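Endoglucanase (Komagataeibacter sucrofermentans, PDB 6VC5) probably hydrolyses internal beta-1,4-glucosidic linkages in cellulose and related beta-glucans. Local coordinates at residues N88-D93 / G121-L126; L126-V131 / T135-G140; V150-S155 / L182-K187; S155-P160 / T175-D180; D198-N203 / N207-A212. All coordinates share one frame; numbering follows the deposited sequence.

Contact 1 (N88-D93 / G121-L126); sequences NATDGD and GDVLKL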
# COMPACT_ATOMS: atom_id res chain seq x y z
N ASN A 88 7.73 12.54 -1.09
CA ASN A 88 7.27 11.28 -1.65
C ASN A 88 6.45 10.51 -0.62
O ASN A 88 6.44 10.83 0.58
CB ASN A 88 8.46 10.44 -2.10
CG ASN A 88 9.28 9.97 -0.92
OD1 ASN A 88 9.82 10.78 -0.16
ND2 ASN A 88 9.35 8.64 -0.74
N ALA A 89 5.74 9.50 -1.11
CA ALA A 89 5.06 8.52 -0.27
C ALA A 89 5.60 7.15 -0.68
O ALA A 89 5.41 6.72 -1.82
CB ALA A 89 3.54 8.58 -0.44
N THR A 90 6.25 6.48 0.26
CA THR A 90 6.98 5.27 -0.08
C THR A 90 6.07 4.16 -0.61
O THR A 90 6.50 3.35 -1.44
CB THR A 90 7.78 4.83 1.14
OG1 THR A 90 8.70 5.87 1.48
CG2 THR A 90 8.58 3.56 0.86
N ASP A 91 4.80 4.12 -0.18
CA ASP A 91 3.92 3.09 -0.73
C ASP A 91 3.63 3.34 -2.20
O ASP A 91 3.57 2.39 -2.99
CB ASP A 91 2.66 2.91 0.13
CG ASP A 91 1.71 4.10 0.08
OD1 ASP A 91 2.15 5.25 -0.09
OD2 ASP A 91 0.49 3.85 0.28
N GLY A 92 3.47 4.61 -2.60
CA GLY A 92 3.34 4.90 -4.02
C GLY A 92 4.56 4.50 -4.81
O GLY A 92 4.45 3.86 -5.87
N ASP A 93 5.75 4.83 -4.31
CA ASP A 93 6.99 4.42 -4.96
C ASP A 93 7.04 2.90 -5.16
O ASP A 93 7.36 2.41 -6.25
CB ASP A 93 8.20 4.89 -4.14
CG ASP A 93 8.20 6.39 -3.84
OD1 ASP A 93 7.76 7.20 -4.69
OD2 ASP A 93 8.69 6.78 -2.75
N GLY A 121 16.22 0.87 -6.16
CA GLY A 121 17.52 1.32 -5.70
C GLY A 121 17.43 2.58 -4.85
O GLY A 121 18.11 2.70 -3.83
N ASP A 122 16.60 3.53 -5.27
CA ASP A 122 16.46 4.77 -4.50
C ASP A 122 15.62 4.61 -3.23
O ASP A 122 15.88 5.30 -2.24
CB ASP A 122 15.96 5.89 -5.40
CG ASP A 122 17.10 6.58 -6.15
OD1 ASP A 122 18.26 6.47 -5.68
OD2 ASP A 122 16.85 7.22 -7.19
N VAL A 123 14.63 3.71 -3.22
CA VAL A 123 13.95 3.40 -1.96
C VAL A 123 14.95 2.85 -0.95
O VAL A 123 15.00 3.28 0.21
CB VAL A 123 12.78 2.43 -2.19
CG1 VAL A 123 12.23 1.92 -0.84
CG2 VAL A 123 11.69 3.10 -2.98
N LEU A 124 15.77 1.89 -1.37
CA LEU A 124 16.74 1.30 -0.45
C LEU A 124 17.75 2.34 0.03
O LEU A 124 18.12 2.36 1.21
CB LEU A 124 17.46 0.14 -1.14
CG LEU A 124 18.20 -0.86 -0.26
CD1 LEU A 124 17.23 -1.54 0.70
CD2 LEU A 124 18.94 -1.88 -1.11
N LYS A 125 18.19 3.22 -0.87
CA LYS A 125 19.23 4.19 -0.54
C LYS A 125 18.68 5.35 0.30
O LYS A 125 19.34 5.79 1.25
CB LYS A 125 19.88 4.71 -1.82
CG LYS A 125 20.94 5.77 -1.60
CD LYS A 125 21.09 6.66 -2.83
CE LYS A 125 21.95 6.01 -3.91
NZ LYS A 125 22.99 6.95 -4.42
N LEU A 126 17.50 5.87 -0.04
CA LEU A 126 17.01 7.10 0.57
C LEU A 126 15.95 6.89 1.64
O LEU A 126 15.76 7.78 2.48
CB LEU A 126 16.42 8.03 -0.51
CG LEU A 126 17.35 8.35 -1.67
CD1 LEU A 126 16.60 9.11 -2.74
CD2 LEU A 126 18.57 9.15 -1.21

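Contact 2 (L126-V131 / T135-G140); sequences LMTKSV and TVLLPG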
# COMPACT_ATOMS: atom_id res chain seq x y z
N LEU A 126 17.50 5.87 -0.04
CA LEU A 126 17.01 7.10 0.57
C LEU A 126 15.95 6.89 1.64
O LEU A 126 15.76 7.78 2.48
CB LEU A 126 16.42 8.03 -0.51
CG LEU A 126 17.35 8.35 -1.67
CD1 LEU A 126 16.60 9.11 -2.74
CD2 LEU A 126 18.57 9.15 -1.21
N MET A 127 15.25 5.75 1.64
CA MET A 127 14.09 5.56 2.51
C MET A 127 14.30 4.46 3.54
O MET A 127 13.32 3.94 4.07
CB MET A 127 12.83 5.27 1.71
CG MET A 127 12.36 6.43 0.86
SD MET A 127 11.69 7.83 1.85
CE MET A 127 12.81 9.09 1.30
N THR A 128 15.54 4.06 3.79
CA THR A 128 15.82 3.15 4.88
C THR A 128 16.71 3.84 5.91
O THR A 128 17.51 4.72 5.57
CB THR A 128 16.43 1.81 4.41
OG1 THR A 128 17.71 2.03 3.81
CG2 THR A 128 15.49 1.13 3.40
N LYS A 129 16.55 3.44 7.17
CA LYS A 129 17.31 4.05 8.25
C LYS A 129 17.56 3.00 9.32
O LYS A 129 16.70 2.16 9.59
CB LYS A 129 16.52 5.22 8.84
CG LYS A 129 17.12 5.84 10.09
CD LYS A 129 18.05 6.99 9.75
CE LYS A 129 18.79 7.46 10.99
NZ LYS A 129 18.06 8.56 11.67
N SER A 130 18.76 3.04 9.92
CA SER A 130 19.05 2.18 11.07
C SER A 130 18.40 2.79 12.31
O SER A 130 18.65 3.96 12.64
CB SER A 130 20.55 2.05 11.27
OG SER A 130 21.16 1.48 10.12
N VAL A 131 17.56 2.00 12.98
CA VAL A 131 16.83 2.42 14.18
C VAL A 131 16.94 1.29 15.19
O VAL A 131 16.38 0.21 14.97
CB VAL A 131 15.36 2.72 13.88
CG1 VAL A 131 14.57 2.92 15.18
CG2 VAL A 131 15.24 3.93 12.97
N THR A 135 16.60 -2.15 10.55
CA THR A 135 16.61 -1.26 9.40
C THR A 135 15.15 -1.05 9.03
O THR A 135 14.44 -2.02 8.76
CB THR A 135 17.35 -1.90 8.22
OG1 THR A 135 18.72 -2.13 8.60
CG2 THR A 135 17.30 -0.98 7.02
N VAL A 136 14.70 0.20 9.06
CA VAL A 136 13.28 0.52 8.87
C VAL A 136 13.07 1.17 7.52
O VAL A 136 13.98 1.73 6.91
CB VAL A 136 12.69 1.40 9.99
CG1 VAL A 136 12.95 0.79 11.36
CG2 VAL A 136 13.24 2.82 9.90
N LEU A 137 11.82 1.08 7.05
CA LEU A 137 11.37 1.73 5.83
C LEU A 137 10.61 3.01 6.19
O LEU A 137 9.53 2.94 6.80
CB LEU A 137 10.45 0.77 5.08
CG LEU A 137 10.05 1.19 3.67
CD1 LEU A 137 11.25 1.08 2.73
CD2 LEU A 137 8.89 0.32 3.19
N LEU A 138 11.16 4.18 5.81
CA LEU A 138 10.53 5.46 6.10
C LEU A 138 9.35 5.70 5.17
O LEU A 138 9.38 5.31 4.00
CB LEU A 138 11.54 6.58 5.91
CG LEU A 138 12.81 6.50 6.74
CD1 LEU A 138 13.80 7.59 6.34
CD2 LEU A 138 12.42 6.61 8.21
N PRO A 139 8.28 6.35 5.65
CA PRO A 139 7.11 6.60 4.80
C PRO A 139 7.30 7.72 3.80
O PRO A 139 6.48 7.85 2.88
CB PRO A 139 6.00 6.99 5.79
CG PRO A 139 6.57 6.83 7.15
CD PRO A 139 8.04 6.71 7.06
N GLY A 140 8.33 8.54 3.95
CA GLY A 140 8.57 9.67 3.07
C GLY A 140 9.78 10.44 3.55
O GLY A 140 10.29 10.24 4.66
O HOH W 1 20.57 -1.41 10.73

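Contact 3 (V150-S155 / L182-K187); sequences VTLNLS and LQIIAK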
# COMPACT_ATOMS: atom_id res chain seq x y z
N VAL A 150 11.20 8.25 15.08
CA VAL A 150 10.84 7.94 13.71
C VAL A 150 9.38 7.53 13.68
O VAL A 150 8.91 6.83 14.59
CB VAL A 150 11.75 6.87 13.07
CG1 VAL A 150 11.57 5.51 13.75
CG2 VAL A 150 11.49 6.77 11.58
N THR A 151 8.64 8.02 12.68
CA THR A 151 7.26 7.60 12.44
C THR A 151 7.24 6.63 11.27
O THR A 151 7.79 6.93 10.20
CB THR A 151 6.39 8.81 12.11
OG1 THR A 151 6.41 9.73 13.21
CG2 THR A 151 4.94 8.36 11.80
N LEU A 152 6.62 5.47 11.46
CA LEU A 152 6.48 4.50 10.39
C LEU A 152 5.01 4.29 10.08
O LEU A 152 4.15 4.36 10.97
CB LEU A 152 7.12 3.15 10.79
CG LEU A 152 8.57 3.17 11.25
CD1 LEU A 152 9.02 1.74 11.61
CD2 LEU A 152 9.47 3.76 10.17
N ASN A 153 4.72 4.03 8.82
CA ASN A 153 3.40 3.56 8.42
C ASN A 153 3.58 2.11 8.01
O ASN A 153 4.20 1.82 6.99
CB ASN A 153 2.86 4.42 7.28
CG ASN A 153 1.42 4.16 7.01
OD1 ASN A 153 0.99 3.01 6.95
ND2 ASN A 153 0.63 5.23 6.88
N LEU A 154 3.06 1.19 8.83
CA LEU A 154 3.30 -0.23 8.57
C LEU A 154 2.64 -0.69 7.27
O LEU A 154 3.11 -1.62 6.63
CB LEU A 154 2.84 -1.07 9.77
CG LEU A 154 3.59 -0.76 11.08
CD1 LEU A 154 3.00 -1.56 12.23
CD2 LEU A 154 5.08 -1.04 10.92
N SER A 155 1.55 -0.03 6.86
CA SER A 155 0.91 -0.36 5.60
C SER A 155 1.73 0.05 4.39
O SER A 155 1.37 -0.31 3.27
CB SER A 155 -0.48 0.30 5.50
OG SER A 155 -0.39 1.68 5.19
N LEU A 182 8.69 -7.51 9.72
CA LEU A 182 7.85 -8.50 10.40
C LEU A 182 8.03 -8.42 11.91
O LEU A 182 7.05 -8.55 12.66
CB LEU A 182 8.19 -9.90 9.90
CG LEU A 182 7.78 -10.17 8.46
CD1 LEU A 182 8.35 -11.49 7.95
CD2 LEU A 182 6.27 -10.18 8.36
N GLN A 183 9.26 -8.21 12.38
CA GLN A 183 9.51 -8.05 13.81
C GLN A 183 8.80 -6.81 14.34
O GLN A 183 8.20 -6.84 15.42
CB GLN A 183 11.01 -7.93 14.07
CG GLN A 183 11.78 -9.22 13.85
CD GLN A 183 13.23 -9.06 14.25
OE1 GLN A 183 14.10 -9.77 13.73
NE2 GLN A 183 13.51 -8.14 15.16
N ILE A 184 8.87 -5.70 13.60
CA ILE A 184 8.23 -4.46 14.03
C ILE A 184 6.71 -4.62 14.06
O ILE A 184 6.04 -4.13 14.98
CB ILE A 184 8.67 -3.31 13.11
CG1 ILE A 184 10.14 -2.96 13.37
CG2 ILE A 184 7.76 -2.10 13.29
CD1 ILE A 184 10.83 -2.28 12.21
N ILE A 185 6.14 -5.27 13.05
CA ILE A 185 4.69 -5.48 13.01
C ILE A 185 4.24 -6.36 14.17
O ILE A 185 3.20 -6.11 14.79
CB ILE A 185 4.25 -6.05 11.65
CG1 ILE A 185 4.40 -4.98 10.56
CG2 ILE A 185 2.81 -6.54 11.72
CD1 ILE A 185 4.28 -5.54 9.15
N ALA A 186 5.00 -7.42 14.47
CA ALA A 186 4.64 -8.28 15.59
C ALA A 186 4.60 -7.51 16.90
O ALA A 186 3.69 -7.69 17.72
CB ALA A 186 5.61 -9.45 15.68
N LYS A 187 5.57 -6.61 17.10
CA LYS A 187 5.68 -5.90 18.38
C LYS A 187 4.79 -4.67 18.45
O LYS A 187 4.27 -4.34 19.53
CB LYS A 187 7.13 -5.50 18.64
CG LYS A 187 7.30 -4.93 20.03
CD LYS A 187 8.66 -4.33 20.23
CE LYS A 187 8.98 -4.24 21.71
NZ LYS A 187 7.82 -3.73 22.49

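Contact 4 (S155-P160 / T175-D180); sequences SYYVMP and TKVMGD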
# COMPACT_ATOMS: atom_id res chain seq x y z
N SER A 155 1.55 -0.03 6.86
CA SER A 155 0.91 -0.36 5.60
C SER A 155 1.73 0.05 4.39
O SER A 155 1.37 -0.31 3.27
CB SER A 155 -0.48 0.30 5.50
OG SER A 155 -0.39 1.68 5.19
N TYR A 156 2.82 0.81 4.58
CA TYR A 156 3.68 1.11 3.44
C TYR A 156 4.67 -0.01 3.17
O TYR A 156 5.39 0.06 2.16
CB TYR A 156 4.42 2.44 3.62
CG TYR A 156 3.58 3.71 3.53
CD1 TYR A 156 2.18 3.66 3.62
CD2 TYR A 156 4.18 4.95 3.36
CE1 TYR A 156 1.42 4.83 3.56
CE2 TYR A 156 3.42 6.11 3.29
CZ TYR A 156 2.05 6.05 3.39
OH TYR A 156 1.32 7.22 3.32
N TYR A 157 4.73 -1.02 4.04
CA TYR A 157 5.50 -2.24 3.76
C TYR A 157 4.68 -3.07 2.77
O TYR A 157 3.97 -4.01 3.13
CB TYR A 157 5.77 -3.01 5.04
CG TYR A 157 6.91 -2.49 5.87
CD1 TYR A 157 8.16 -3.09 5.83
CD2 TYR A 157 6.74 -1.40 6.72
CE1 TYR A 157 9.21 -2.63 6.60
CE2 TYR A 157 7.78 -0.92 7.50
CZ TYR A 157 9.02 -1.54 7.43
OH TYR A 157 10.05 -1.07 8.21
N VAL A 158 4.77 -2.67 1.51
CA VAL A 158 4.07 -3.37 0.43
C VAL A 158 4.86 -4.65 0.19
O VAL A 158 5.74 -4.71 -0.68
CB VAL A 158 3.97 -2.47 -0.81
CG1 VAL A 158 3.23 -3.18 -1.95
CG2 VAL A 158 3.26 -1.15 -0.46
N MET A 159 4.57 -5.67 0.99
CA MET A 159 5.45 -6.83 1.04
C MET A 159 5.69 -7.51 -0.31
O MET A 159 6.84 -7.88 -0.57
CB MET A 159 5.01 -7.80 2.16
CG MET A 159 5.23 -7.26 3.58
SD MET A 159 6.98 -6.98 4.03
CE MET A 159 6.88 -6.93 5.85
N PRO A 160 4.70 -7.70 -1.19
CA PRO A 160 5.01 -8.30 -2.50
C PRO A 160 5.96 -7.47 -3.34
O PRO A 160 6.65 -8.00 -4.22
CB PRO A 160 3.64 -8.39 -3.18
CG PRO A 160 2.66 -8.44 -2.03
CD PRO A 160 3.24 -7.57 -0.97
N THR A 175 16.18 -8.41 2.25
CA THR A 175 15.80 -9.45 3.20
C THR A 175 15.77 -8.90 4.62
O THR A 175 14.86 -9.21 5.40
CB THR A 175 16.79 -10.61 3.09
OG1 THR A 175 16.83 -11.06 1.73
CG2 THR A 175 16.35 -11.77 3.98
N LYS A 176 16.74 -8.05 4.96
CA LYS A 176 16.79 -7.47 6.30
C LYS A 176 15.63 -6.51 6.53
O LYS A 176 15.02 -6.51 7.60
CB LYS A 176 18.12 -6.76 6.53
CG LYS A 176 18.30 -6.23 7.95
CD LYS A 176 19.66 -5.59 8.15
CE LYS A 176 20.03 -5.52 9.63
NZ LYS A 176 19.29 -4.44 10.34
N VAL A 177 15.30 -5.69 5.52
CA VAL A 177 14.16 -4.77 5.65
C VAL A 177 12.87 -5.54 5.88
O VAL A 177 12.06 -5.18 6.75
CB VAL A 177 14.07 -3.86 4.42
CG1 VAL A 177 12.75 -3.06 4.47
CG2 VAL A 177 15.25 -2.92 4.36
N MET A 178 12.64 -6.60 5.10
CA MET A 178 11.43 -7.41 5.24
C MET A 178 11.39 -8.10 6.60
O MET A 178 10.34 -8.10 7.26
CB MET A 178 11.38 -8.47 4.12
CG MET A 178 10.79 -7.98 2.79
SD MET A 178 10.69 -9.28 1.49
CE MET A 178 12.38 -9.32 0.89
N GLY A 179 12.51 -8.70 7.02
CA GLY A 179 12.52 -9.44 8.27
C GLY A 179 12.38 -8.54 9.48
O GLY A 179 11.69 -8.87 10.44
N ASP A 180 13.05 -7.38 9.45
CA ASP A 180 12.85 -6.42 10.53
C ASP A 180 11.42 -5.87 10.51
O ASP A 180 10.85 -5.61 11.57
CB ASP A 180 13.86 -5.27 10.43
CG ASP A 180 15.28 -5.72 10.74
OD1 ASP A 180 15.47 -6.87 11.21
OD2 ASP A 180 16.23 -4.93 10.51
O HOH W 2 12.06 -2.91 8.31

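Contact 5 (D198-N203 / N207-A212); sequences DWLSIN and NAFSIA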
# COMPACT_ATOMS: atom_id res chain seq x y z
N ASP A 198 -2.37 2.81 12.31
CA ASP A 198 -2.09 3.52 11.06
C ASP A 198 -0.66 4.08 11.07
O ASP A 198 0.05 4.00 10.06
CB ASP A 198 -3.08 4.67 10.86
CG ASP A 198 -4.52 4.20 10.63
OD1 ASP A 198 -4.76 3.13 10.01
OD2 ASP A 198 -5.43 4.97 11.04
N TRP A 199 -0.23 4.62 12.21
CA TRP A 199 1.06 5.31 12.33
C TRP A 199 1.72 4.89 13.63
O TRP A 199 1.14 5.07 14.71
CB TRP A 199 0.84 6.83 12.32
CG TRP A 199 0.23 7.34 11.02
CD1 TRP A 199 -1.10 7.60 10.79
CD2 TRP A 199 0.92 7.64 9.82
NE1 TRP A 199 -1.27 8.04 9.49
CE2 TRP A 199 -0.04 8.07 8.88
CE3 TRP A 199 2.26 7.58 9.43
CZ2 TRP A 199 0.31 8.46 7.58
CZ3 TRP A 199 2.61 7.95 8.14
CH2 TRP A 199 1.64 8.38 7.23
N LEU A 200 2.95 4.37 13.53
CA LEU A 200 3.72 3.87 14.66
C LEU A 200 4.89 4.82 14.92
O LEU A 200 5.46 5.38 13.97
CB LEU A 200 4.29 2.49 14.32
CG LEU A 200 5.14 1.83 15.39
CD1 LEU A 200 4.25 1.31 16.51
CD2 LEU A 200 5.95 0.71 14.76
N SER A 201 5.24 5.02 16.19
CA SER A 201 6.44 5.78 16.55
C SER A 201 7.44 4.86 17.24
O SER A 201 7.07 4.06 18.11
CB SER A 201 6.07 6.94 17.47
OG SER A 201 7.19 7.78 17.69
N ILE A 202 8.73 4.99 16.88
CA ILE A 202 9.82 4.34 17.61
C ILE A 202 10.73 5.44 18.13
O ILE A 202 11.18 6.30 17.36
CB ILE A 202 10.60 3.34 16.75
CG1 ILE A 202 9.68 2.25 16.19
CG2 ILE A 202 11.72 2.69 17.57
CD1 ILE A 202 10.40 1.25 15.27
N ASN A 203 10.98 5.44 19.44
CA ASN A 203 11.89 6.42 20.03
C ASN A 203 13.33 6.04 19.70
O ASN A 203 13.76 4.91 19.91
CB ASN A 203 11.68 6.48 21.54
CG ASN A 203 12.45 7.60 22.18
OD1 ASN A 203 13.67 7.52 22.29
ND2 ASN A 203 11.76 8.68 22.52
N ASN A 207 14.35 2.95 21.85
CA ASN A 207 13.71 1.87 21.10
C ASN A 207 12.30 1.54 21.58
O ASN A 207 11.75 0.50 21.20
CB ASN A 207 14.56 0.60 20.99
CG ASN A 207 14.24 -0.21 19.75
OD1 ASN A 207 14.22 0.32 18.63
ND2 ASN A 207 13.97 -1.50 19.93
N ALA A 208 11.70 2.38 22.43
CA ALA A 208 10.33 2.14 22.86
C ALA A 208 9.35 2.43 21.72
O ALA A 208 9.52 3.40 20.97
CB ALA A 208 9.99 3.03 24.05
N PHE A 209 8.31 1.60 21.62
CA PHE A 209 7.28 1.69 20.59
C PHE A 209 6.03 2.35 21.15
O PHE A 209 5.61 2.07 22.28
CB PHE A 209 6.86 0.29 20.13
CG PHE A 209 7.80 -0.40 19.18
CD1 PHE A 209 9.19 -0.36 19.35
CD2 PHE A 209 7.28 -1.13 18.12
CE1 PHE A 209 10.03 -1.04 18.45
CE2 PHE A 209 8.13 -1.79 17.23
CZ PHE A 209 9.51 -1.75 17.41
N SER A 210 5.39 3.19 20.32
CA SER A 210 4.15 3.84 20.73
C SER A 210 3.32 4.16 19.49
O SER A 210 3.78 4.08 18.35
CB SER A 210 4.43 5.10 21.56
OG SER A 210 5.24 6.00 20.83
N ILE A 211 2.07 4.52 19.73
CA ILE A 211 1.22 5.03 18.66
C ILE A 211 1.65 6.46 18.38
O ILE A 211 1.81 7.27 19.30
CB ILE A 211 -0.26 4.95 19.07
CG1 ILE A 211 -0.65 3.50 19.40
CG2 ILE A 211 -1.15 5.50 17.98
CD1 ILE A 211 -1.99 3.40 20.13
N ALA A 212 1.84 6.80 17.10
CA ALA A 212 2.43 8.09 16.77
C ALA A 212 1.46 9.22 17.09
O ALA A 212 0.25 9.11 16.88
CB ALA A 212 2.78 8.15 15.29
O HOH W 3 15.60 2.92 18.56

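Contact 1 (N88-D93 / G121-L126)
V123, near the C-terminal end of helix 110-126, presents its two methyl groups to the opening turn of helix 90-106, where T90 and D93 receive them. The branches divide the work. CG2 lies 4.1 Å from D93 CB, while CG1 approaches the methyl of T90, with 4.3 Å between V123 CG1 and T90 CG2. V123 places CG1 anti to its backbone N (chi1 171°), which spreads the fork across two residues that lie almost one helical turn apart. A89 is the N-cap of this helix, and its carbonyl accepts the first-turn bond from D93 N. The polar ends of both V123 partners are engaged elsewhere: T90 OG1 is hydrogen-bonded to L138 O, and D93 OD1 to F71 N. The second carboxylate oxygen, D93 OD2, takes a bond from N88 ND2 at 2.8 Å, nearly along the C-O axis and only 13° out of the amide plane of N88. W174 and L137 also touch V123. The interface between the two segments is therefore small and apolar, made by methyl and methylene groups alone, while the buried aspartate has each oxygen held by a donor away from the valine and its carboxylate is probably fixed in rotation.

Contact 2 (L126-V131 / T135-G140)
The beta hairpin of strands 128-131 and 134-137 brings these segments together, with K129 and V136 as its antiparallel hydrogen-bonded pair. V136 N gives a nearly straight bond to K129 O (2.9 Å), and K129 N returns a longer one of 3.1 Å to V136 O. The ladder runs on beyond the strand, where L138 N meets M127 O at 2.8 Å. Flanking non-hydrogen-bonded pairs, T128 with L137 and S130 with T135, put their side chains on one face; K129 and V136 project from the other. There V136 CG2 lies 3.8 Å from V131 CG2, the two valines crossing at about a right angle. With CG1 anti to the carbonyl carbon (chi1 -53°), V136 CG2 is left between the backbone N and the carbonyl carbon, where it also rests 3.5 Å from K129 O. M127 folds its bent chain over the far end, setting SD 3.7 Å from G140 C. Toward the turn, one water bridges S130 OG and T135 OG1, the latter also bonded to K176. Backbone bonds thus fix the pairing, the valines add apolar packing, the M127 sulfur packs on the G140 backbone, and the S130 and T135 hydroxyls turn to water and lysine.

Contact 3 (V150-S155 / L182-K187)
L154 and the helix residues I184 and I185 form the main contact between the segment that leaves strand 149-152, the first strand of a three-stranded antiparallel sheet, and helix 172-187. L154 sits in the short 3-10 turn that follows the strand. From its CA the CB bond points toward the helix, and chi1 of -62° sets CG beside the backbone N, anti to the carbonyl carbon. CB and CG serve as the stem, and the fork makes the touch. CD1 reaches I185 CG1 at 4.1 Å. CD2 has two neighbours, lying 3.7 Å from I184 CG2 and 4.0 Å from I185 CG1. One methyl, CD2, thus bears on two successive helix residues; the leucine runs past I185 in the opposite direction and meets I184 at a slant. V226 of helix 225-232 also touches L154, and L230 of that helix touches I185. Just beyond the leucine, S155 OG donates to N153 OD1 from above the carbonyl plane, while N153 ND2 is bonded to D222, which probably steadies the turn that carries L154. Further back, L152 joins the same apolar patch, its CD1 standing 4.4 Å from I184 CG2, the branch that L154 also touches.

Contact 4 (S155-P160 / T175-D180)
Y157 and V177 cross at a slant, whereas M159 and M178 run past each other in opposite directions; these pairs join the turn leading into helix 159-169, and its first residue M159, to helix 172-187. The tyrosine comes edge first. V177 O lies near the ring plane, 3.8 Å from Y157 CE1, and V177 CG1 is 4.2 Å from that carbon. Water at the ring edge, in its plane, links the partners: Y157 OH donates to it at 2.7 Å, and it donates in turn to V177 O at 2.8 Å. The hydroxyl is also hydrogen-bonded to L137 N of the neighbouring hairpin. In the methionine pair, M159 SD stands 4.1 Å from M178 CG. M159 bends at chi2 (-64°), which carries its terminal methyl toward helix 172-187, where CE approaches M178 O at 3.9 Å. Within that helix K176 NZ forms a salt bridge with the syn lone pair of D180 OD2, and both groups also hold T135. The segments thus meet through a mixed surface: sulfur and methyl packing on one part, a water relay on the other. The water bonds the V177 carbonyl, and with L137 N it holds the buried tyrosine hydroxyl between two polar groups.

Contact 5 (D198-N203 / N207-A212)
The ring of F209 carries I202 over one face: I202 CG1 is 4.1 Å from the ring centroid and 12° off the normal, a CH-pi contact. The terminal methyl continues along that face, I202 CD1 lying 3.8 Å from F209 CZ, and the two side chains run side by side, pointing the same way. L200 arrives at a slant, CD2 4.1 Å from F209 CD2, and N207 O lies in the ring plane at the edge. K187 makes a cation-pi interaction with this ring. The W199 indole leads away from the hairpin to stack on W215, while W199 CB stays against A212 CB at 3.8 Å and W199 O accepts A212 N.

Strands 200-203 and 209-211 form this antiparallel hairpin. S201 and S210 are its hydrogen-bonded pair, the S201 N to S210 O bond being 2.8 Å and nearly straight. I202 and F209 form the adjacent non-hydrogen-bonded pair, which places them on one face. L200 has CG anti to the backbone N (chi1 179°), and its CD1 comes to 3.4 Å from S210 O. N203 N bonds A208 O, while N203 O receives N207 N at 2.8 Å and also a water shared with N207 OD1. The I202 and F209 face is mainly apolar and the S201 and S210 face carries hydroxyls, while at the turn a single carbonyl takes two donors, backbone and water.

Contacts 1 to 4 are buried and only contact 5 is partly so; its centre lies about 19 Å from the centre of the chain, the furthest of the five. Contacts 1, 3 and 4 are small and joined mainly by side chains, with a water relay in contact 4, whereas the hairpins of contacts 2 and 5 are stitched by backbone bonds. Contacts 3 and 4 use successive parts of helix 172-187, and T135 of contact 2 bonds K176 and D180 of contact 4. L126 is shared by contacts 1 and 2, and T90 of contact 1 bonds L138 of contact 2. Contacts 3 and 5 share one sheet. Waters bridge near both hairpin turns, whereas contacts 1 and 3 are purely apolar across their segments.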